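Glucosamine kinase (Streptacidiphilus jiangxiensis, PDB 6HWJ) catalyses the ATP- and magnesium-dependent phosphorylation of D-glucosamine to D-glucosamine 6-phosphate and, to a lesser extent, acts on glucose. Local coordinates at residues 240-243 and 244-247. Sequence-based numbering, arbitrary orientation.
Sequences PATA and ADVA
T242 and D245 exchange side-chain-to-backbone hydrogen bonds where the chain leaves the short strand 239-240 and enters helix 243-263. In one direction, OG1 of T242 accepts from the backbone N of D245 at 3.1 Å, along a moderately bent path. In the other, OD2 of D245 takes the backbone N-H of T242 at 3.0 Å; this bond is nearly straight, 173°, although the donor reaches the carboxylate from above its plane. Both torsions serve the exchange. T242 holds OG1 between its own N and carbonyl carbon (chi1 60°), turned to the first turn of the helix, while D245 carries CG beside its own N (chi1 -73°), which sends the carboxylate back to the backbone N-H of T242. The two side chains thus lie obliquely against each other, with the hydroxyl OG1 of T242 3.0 Å from CG of D245. The second carboxylate oxygen, OD1, is hydrogen-bonded to a bound buffer molecule, probably from the crystallisation liquor.

Regular helical bonding starts at once: V246 N donates to T242 O at 3.1 Å and A247 N to A243 O at 3.0 Å. The CG2 branch of V246 lies close to A243 O, at 3.2 Å, whereas CG1 reaches back to CB of A241 at 4.2 Å, an apolar touch between two buried residues. A241 is also tied through its backbone to G291 and T292, which joins the lead-in to the segment just before strand 293-295. Reciprocal bonding between T242 as N-cap and D245 three residues on is the classic capping box of a helix N-terminus.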
ATOM      1  N   PRO A 240       8.695 -20.953  -1.506  1.00 44.79           N
ATOM      2  CA  PRO A 240       9.449 -21.167  -0.257  1.00 43.64           C
ATOM      3  C   PRO A 240      10.622 -20.201  -0.155  1.00 40.72           C
ATOM      4  O   PRO A 240      11.402 -20.044  -1.099  1.00 40.95           O
ATOM      5  CB  PRO A 240       9.931 -22.620  -0.364  1.00 49.57           C
ATOM      6  CG  PRO A 240       9.099 -23.249  -1.439  1.00 52.17           C
ATOM      7  CD  PRO A 240       8.743 -22.131  -2.394  1.00 50.16           C
ATOM      8  N   ALA A 241      10.730 -19.535   0.993  1.00 36.82           N
ATOM      9  CA  ALA A 241      11.910 -18.736   1.280  1.00 36.17           C
ATOM     10  C   ALA A 241      13.154 -19.617   1.263  1.00 38.14           C
ATOM     11  O   ALA A 241      13.135 -20.755   1.728  1.00 36.23           O
ATOM     12  CB  ALA A 241      11.772 -18.051   2.633  1.00 36.72           C
ATOM     13  N   THR A 242      14.240 -19.083   0.713  1.00 39.89           N
ATOM     14  CA  THR A 242      15.498 -19.800   0.651  1.00 44.19           C
ATOM     15  C   THR A 242      16.361 -19.448   1.856  1.00 42.12           C
ATOM     16  O   THR A 242      16.092 -18.493   2.586  1.00 39.18           O
ATOM     17  CB  THR A 242      16.243 -19.470  -0.643  1.00 48.24           C
ATOM     18  OG1 THR A 242      16.500 -18.060  -0.687  1.00 49.64           O
ATOM     19  CG2 THR A 242      15.409 -19.861  -1.857  1.00 50.52           C
ATOM     20  N   ALA A 243      17.423 -20.240   2.058  1.00 41.79           N
ATOM     21  CA  ALA A 243      18.412 -19.892   3.068  1.00 40.25           C
ATOM     22  C   ALA A 243      18.944 -18.482   2.843  1.00 42.76           C
ATOM     23  O   ALA A 243      19.071 -17.693   3.790  1.00 44.88           O
ATOM     24  CB  ALA A 243      19.569 -20.903   3.053  1.00 43.34           C
ATOM     25  N   ALA A 244      19.245 -18.140   1.587  1.00 41.95           N
ATOM     26  CA  ALA A 244      19.743 -16.803   1.286  1.00 41.44           C
ATOM     27  C   ALA A 244      18.716 -15.740   1.633  1.00 39.86           C
ATOM     28  O   ALA A 244      19.070 -14.653   2.108  1.00 38.72           O
ATOM     29  CB  ALA A 244      20.137 -16.709  -0.187  1.00 42.59           C
ATOM     30  N   ASP A 245      17.432 -16.025   1.392  1.00 43.37           N
ATOM     31  CA  ASP A 245      16.381 -15.066   1.731  1.00 41.68           C
ATOM     32  C   ASP A 245      16.399 -14.736   3.221  1.00 41.24           C
ATOM     33  O   ASP A 245      16.479 -13.565   3.614  1.00 42.93           O
ATOM     34  CB  ASP A 245      15.011 -15.618   1.339  1.00 46.37           C
ATOM     35  CG  ASP A 245      14.775 -15.605  -0.158  1.00 53.26           C
ATOM     36  OD1 ASP A 245      15.391 -14.770  -0.857  1.00 55.60           O
ATOM     37  OD2 ASP A 245      13.958 -16.422  -0.629  1.00 53.57           O
ATOM     38  N   VAL A 246      16.307 -15.765   4.075  1.00 38.96           N
ATOM     39  CA  VAL A 246      16.190 -15.499   5.506  1.00 39.22           C
ATOM     40  C   VAL A 246      17.483 -14.892   6.026  1.00 43.19           C
ATOM     41  O   VAL A 246      17.459 -14.038   6.920  1.00 44.23           O
ATOM     42  CB  VAL A 246      15.812 -16.776   6.276  1.00 40.78           C
ATOM     43  CG1 VAL A 246      14.482 -17.317   5.778  1.00 38.36           C
ATOM     44  CG2 VAL A 246      16.910 -17.842   6.162  1.00 44.31           C
ATOM     45  N   ALA A 247      18.628 -15.312   5.475  1.00 41.53           N
ATOM     46  CA  ALA A 247      19.892 -14.692   5.850  1.00 43.07           C
ATOM     47  C   ALA A 247      19.904 -13.211   5.488  1.00 43.62           C
ATOM     48  O   ALA A 247      20.349 -12.372   6.282  1.00 45.84           O
ATOM     49  CB  ALA A 247      21.050 -15.425   5.180  1.00 41.71           C
TER